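Long-range contact in endonuclease V isoform X2 (Ciona intestinalis, PDB 6OZI), which probably cleaves inosine-containing nucleic acid, most likely RNA, in a metal-ion-dependent hydrolysis: residues K36-F41 with V112-G117. The protein carries 1 engineered substitution. Residues are numbered along the deposited sequence; the frame is centred on the assembly and turned at random. Where two conformers were deposited one is given.
With nucleotides of chain C.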
ATOM      1  N   LYS A  36      21.786 -13.674  19.456  1.00 28.22           N
ATOM      2  CA  LYS A  36      20.551 -14.269  19.951  1.00 28.66           C
ATOM      3  C   LYS A  36      19.330 -13.413  19.660  1.00 28.71           C
ATOM      4  O   LYS A  36      18.224 -13.948  19.551  1.00 29.56           O
ATOM      5  CB  LYS A  36      20.638 -14.510  21.465  1.00 29.80           C
ATOM      6  CG  LYS A  36      21.947 -15.138  21.923  1.00 32.05           C
ATOM      7  CD  LYS A  36      22.197 -16.494  21.282  1.00 33.95           C
ATOM      8  CE  LYS A  36      23.561 -17.035  21.665  1.00 36.92           C
ATOM      9  NZ  LYS A  36      23.958 -18.171  20.794  1.00 39.16           N
ATOM     10  N   TYR A  37      19.506 -12.097  19.550  1.00 26.52           N
ATOM     11  CA  TYR A  37      18.436 -11.183  19.186  1.00 27.23           C
ATOM     12  C   TYR A  37      18.980 -10.138  18.226  1.00 27.32           C
ATOM     13  O   TYR A  37      20.144  -9.739  18.317  1.00 26.96           O
ATOM     14  CB  TYR A  37      17.842 -10.474  20.407  1.00 27.27           C
ATOM     15  CG  TYR A  37      17.260 -11.402  21.444  1.00 29.11           C
ATOM     16  CD1 TYR A  37      15.996 -11.962  21.281  1.00 29.03           C
ATOM     17  CD2 TYR A  37      17.977 -11.722  22.592  1.00 30.28           C
ATOM     18  CE1 TYR A  37      15.465 -12.815  22.240  1.00 29.81           C
ATOM     19  CE2 TYR A  37      17.452 -12.573  23.552  1.00 31.31           C
ATOM     20  CZ  TYR A  37      16.201 -13.110  23.371  1.00 30.91           C
ATOM     21  OH  TYR A  37      15.684 -13.944  24.324  1.00 33.93           O
ATOM     22  N   VAL A  38      18.123  -9.700  17.303  1.00 26.44           N
ATOM     23  CA  VAL A  38      18.422  -8.615  16.376  0.67 24.49           C
ATOM     24  C   VAL A  38      17.386  -7.519  16.575  1.00 24.71           C
ATOM     25  O   VAL A  38      16.187  -7.798  16.689  1.00 25.58           O
ATOM     26  CB  VAL A  38      18.423  -9.080  14.905  0.67 24.39           C
ATOM     27  CG1 VAL A  38      18.747  -7.910  13.986  0.67 22.85           C
ATOM     28  CG2 VAL A  38      19.405 -10.219  14.696  0.67 24.16           C
ATOM     29  N   GLY A  39      17.846  -6.277  16.611  1.00 24.47           N
ATOM     30  CA  GLY A  39      16.976  -5.136  16.789  1.00 24.14           C
ATOM     31  C   GLY A  39      16.645  -4.443  15.479  1.00 24.04           C
ATOM     32  O   GLY A  39      17.379  -4.541  14.488  1.00 21.74           O
ATOM     33  N   GLY A  40      15.497  -3.764  15.480  1.00 22.03           N
ATOM     34  CA  GLY A  40      15.139  -2.871  14.406  1.00 22.52           C
ATOM     35  C   GLY A  40      14.697  -1.538  14.978  1.00 23.97           C
ATOM     36  O   GLY A  40      14.328  -1.428  16.148  1.00 26.12           O
ATOM     37  N   PHE A  41      14.754  -0.515  14.133  1.00 24.39           N
ATOM     38  CA  PHE A  41      14.332   0.818  14.531  1.00 23.91           C
ATOM     39  C   PHE A  41      13.934   1.583  13.283  1.00 25.69           C
ATOM     40  O   PHE A  41      14.608   1.486  12.256  1.00 27.50           O
ATOM     41  CB  PHE A  41      15.436   1.574  15.273  1.00 21.79           C
ATOM     42  CG  PHE A  41      15.196   3.053  15.362  1.00 21.73           C
ATOM     43  CD1 PHE A  41      14.422   3.582  16.378  1.00 22.69           C
ATOM     44  CD2 PHE A  41      15.738   3.917  14.421  1.00 21.51           C
ATOM     45  CE1 PHE A  41      14.200   4.947  16.462  1.00 24.45           C
ATOM     46  CE2 PHE A  41      15.515   5.285  14.498  1.00 23.45           C
ATOM     47  CZ  PHE A  41      14.749   5.798  15.521  1.00 24.61           C
ATOM     48  N   VAL A 112      22.928  -6.772  17.873  1.00 25.19           N
ATOM     49  CA  VAL A 112      23.107  -5.959  16.671  1.00 23.93           C
ATOM     50  C   VAL A 112      21.753  -5.397  16.251  1.00 24.59           C
ATOM     51  O   VAL A 112      20.721  -6.058  16.394  1.00 25.15           O
ATOM     52  CB  VAL A 112      23.756  -6.788  15.536  1.00 23.16           C
ATOM     53  CG1 VAL A 112      22.893  -7.995  15.188  1.00 20.85           C
ATOM     54  CG2 VAL A 112      23.975  -5.926  14.306  1.00 23.01           C
ATOM     55  N   PHE A 113      21.765  -4.161  15.744  1.00 22.47           N
ATOM     56  CA  PHE A 113      20.606  -3.528  15.128  1.00 21.31           C
ATOM     57  C   PHE A 113      20.760  -3.436  13.613  1.00 21.18           C
ATOM     58  O   PHE A 113      21.830  -3.082  13.104  1.00 21.56           O
ATOM     59  CB  PHE A 113      20.394  -2.116  15.677  1.00 21.87           C
ATOM     60  CG  PHE A 113      19.751  -2.073  17.025  1.00 24.26           C
ATOM     61  CD1 PHE A 113      20.513  -2.177  18.171  1.00 24.60           C
ATOM     62  CD2 PHE A 113      18.382  -1.893  17.150  1.00 25.75           C
ATOM     63  CE1 PHE A 113      19.929  -2.119  19.424  1.00 26.47           C
ATOM     64  CE2 PHE A 113      17.785  -1.836  18.409  1.00 26.26           C
ATOM     65  CZ  PHE A 113      18.564  -1.951  19.546  1.00 26.08           C
ATOM     66  N   LEU A 114      19.675  -3.708  12.897  1.00 20.66           N
ATOM     67  CA  LEU A 114      19.562  -3.330  11.492  1.00 20.67           C
ATOM     68  C   LEU A 114      18.904  -1.960  11.405  1.00 22.05           C
ATOM     69  O   LEU A 114      17.831  -1.743  11.977  1.00 23.66           O
ATOM     70  CB  LEU A 114      18.738  -4.344  10.693  1.00 19.88           C
ATOM     71  CG  LEU A 114      19.147  -5.814  10.799  1.00 20.40           C
ATOM     72  CD1 LEU A 114      18.303  -6.673   9.860  1.00 21.45           C
ATOM     73  CD2 LEU A 114      20.634  -5.992  10.513  1.00 19.90           C
ATOM     74  N   LEU A 115      19.559  -1.033  10.719  1.00 21.75           N
ATOM     75  CA  LEU A 115      19.067   0.326  10.569  1.00 23.28           C
ATOM     76  C   LEU A 115      18.863   0.638   9.091  1.00 24.54           C
ATOM     77  O   LEU A 115      19.651   0.205   8.242  1.00 24.05           O
ATOM     78  CB  LEU A 115      20.040   1.325  11.203  1.00 23.36           C
ATOM     79  CG  LEU A 115      20.191   1.164  12.719  1.00 22.41           C
ATOM     80  CD1 LEU A 115      21.256   2.100  13.265  1.00 21.66           C
ATOM     81  CD2 LEU A 115      18.847   1.398  13.415  1.00 21.54           C
ATOM     82  N   ASP A 116      17.800   1.383   8.792  1.00 23.29           N
ATOM     83  CA  ASP A 116      17.485   1.732   7.412  1.00 24.77           C
ATOM     84  C   ASP A 116      18.504   2.721   6.869  1.00 23.95           C
ATOM     85  O   ASP A 116      18.790   3.742   7.497  1.00 24.83           O
ATOM     86  CB  ASP A 116      16.086   2.342   7.307  1.00 26.71           C
ATOM     87  CG  ASP A 116      14.996   1.380   7.714  1.00 28.62           C
ATOM     88  OD1 ASP A 116      14.637   0.524   6.877  1.00 28.98           O
ATOM     89  OD2 ASP A 116      14.491   1.484   8.853  1.00 30.16           O
ATOM     90  N   GLY A 117      19.060   2.416   5.710  1.00 23.69           N
ATOM     91  CA  GLY A 117      20.040   3.283   5.110  1.00 21.57           C
ATOM     92  C   GLY A 117      21.436   2.710   5.218  1.00 21.93           C
ATOM     93  O   GLY A 117      21.642   1.521   5.476  1.00 21.94           O
TER
ATOM     94  P     A C   6      16.384   3.874   1.652  1.00 25.22           P
ATOM     95  OP1   A C   6      16.333   2.489   2.183  1.00 24.49           O
ATOM     96  OP2   A C   6      15.634   4.230   0.420  1.00 25.80           O
ATOM     97  O5'   A C   6      15.912   4.832   2.832  1.00 26.22           O
ATOM     98  C5'   A C   6      16.367   4.632   4.163  1.00 25.64           C
ATOM     99  C4'   A C   6      15.689   5.589   5.104  1.00 25.85           C
ATOM    100  O4'   A C   6      16.011   6.944   4.711  1.00 25.68           O
ATOM    101  C3'   A C   6      14.174   5.540   5.080  1.00 26.48           C
ATOM    102  O3'   A C   6      13.659   4.539   5.934  1.00 26.38           O
ATOM    103  C2'   A C   6      13.768   6.953   5.481  1.00 29.12           C
ATOM    104  O2'   A C   6      13.834   7.116   6.889  1.00 31.44           O
ATOM    105  C1'   A C   6      14.885   7.777   4.861  1.00 27.33           C
ATOM    106  N9    A C   6      14.559   8.349   3.542  1.00 27.52           N
ATOM    107  C8    A C   6      15.161   8.052   2.341  1.00 25.78           C
ATOM    108  N7    A C   6      14.710   8.757   1.333  1.00 26.69           N
ATOM    109  C5    A C   6      13.762   9.588   1.913  1.00 27.56           C
ATOM    110  C6    A C   6      12.924  10.587   1.381  1.00 29.25           C
ATOM    111  N6    A C   6      12.903  10.933   0.089  1.00 29.07           N
ATOM    112  N1    A C   6      12.098  11.233   2.237  1.00 29.81           N
ATOM    113  C2    A C   6      12.112  10.891   3.531  1.00 29.46           C
ATOM    114  N3    A C   6      12.855   9.974   4.147  1.00 29.25           N
ATOM    115  C4    A C   6      13.668   9.356   3.274  1.00 27.96           C
ATOM    116  P    DT C   7      12.288   3.806   5.557  1.00 27.78           P
ATOM    117  OP1  DT C   7      11.998   2.831   6.624  1.00 28.95           O
ATOM    118  OP2  DT C   7      12.397   3.333   4.159  1.00 28.71           O
ATOM    119  O5'  DT C   7      11.210   4.987   5.590  1.00 29.13           O
ATOM    120  C5'  DT C   7      10.830   5.602   6.818  1.00 27.34           C
ATOM    121  C4'  DT C   7       9.808   6.692   6.555  1.00 26.35           C
ATOM    122  O4'  DT C   7      10.291   7.539   5.471  1.00 25.67           O
ATOM    123  C3'  DT C   7       8.431   6.177   6.113  1.00 28.23           C
ATOM    124  O3'  DT C   7       7.411   6.992   6.635  1.00 29.94           O
ATOM    125  C2'  DT C   7       8.500   6.292   4.600  1.00 28.69           C
ATOM    126  C1'  DT C   7       9.338   7.554   4.430  1.00 28.85           C
ATOM    127  N1   DT C   7      10.021   7.601   3.110  1.00 30.26           N
ATOM    128  C2   DT C   7       9.677   8.594   2.222  1.00 30.05           C
ATOM    129  O2   DT C   7       8.878   9.472   2.486  1.00 29.54           O
ATOM    130  N3   DT C   7      10.326   8.539   1.018  1.00 30.35           N
ATOM    131  C4   DT C   7      11.250   7.591   0.607  1.00 31.01           C
ATOM    132  O4   DT C   7      11.773   7.621  -0.503  1.00 30.71           O
ATOM    133  C5   DT C   7      11.555   6.561   1.578  1.00 30.40           C
ATOM    134  C7   DT C   7      12.547   5.482   1.243  1.00 26.04           C
ATOM    135  C6   DT C   7      10.924   6.609   2.768  1.00 30.51           C
TER
HETATM  136  O   HOH W   1      16.025   2.853  10.522  1.00 23.50           O
HETATM  137  O   HOH W   2      15.087  -1.500  11.479  1.00 24.01           O
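Gly39 pairs with Phe113 where strands 37-41 and 112-116 run parallel, their axes 30° apart, as adjacent inner strands of the RNase H-like mixed sheet. Between the two segments the direct backbone bonds are those of Gly39, to the residues flanking Phe113: Gly39 N donates to Val112 O at 2.9 Å, nearly straight at 173°, and Leu114 N donates to Gly39 O. Further along the strands part, and water takes over. One water accepts from Phe41 N and donates to Leu114 O; a second accepts from Asp116 N and lies 2.6 Å from Phe41 O.

On the face carrying Phe41, Phe113 brings the CD2 side of its ring obliquely against the backbone of Gly39, with CD2 3.5 Å from Gly39 C. CG anti to the carbonyl carbon (chi1 -78°) swings the ring there, and a side chain on Gly39 would collide with CE2. The Phe113 side chain also touches Leu98 of helix 86-104 and Met57 of strand 52-61. An alanine in place of Phe113 would probably leave a gap beside Gly39 and deprive Leu98 and Met57 of their aromatic neighbour. Farther along this face, Leu115 CD2 meets Phe41 CB at 3.9 Å, while the Phe41 ring packs edge-to-face with Phe94 of helix 86-104.

The opposite face is aliphatic. In one of its two conformers Val38 lies beside Val112 and its CG1 reaches Leu114 CG at 3.8 Å, a contact the other conformer leaves doubtful. Pro228 of helix 227-243 touches both Val38 and Leu114.

The C-terminal end of strand 112-116 meets the nucleic acid, where Asp116 lies close to Asp42 and has a long, weak ion pair with Lys145. Asp116 CB comes within 3.5 Å of O3' of A6 of chain C, and its CG lies 3.5 Å from OP1 of DT7 of chain C.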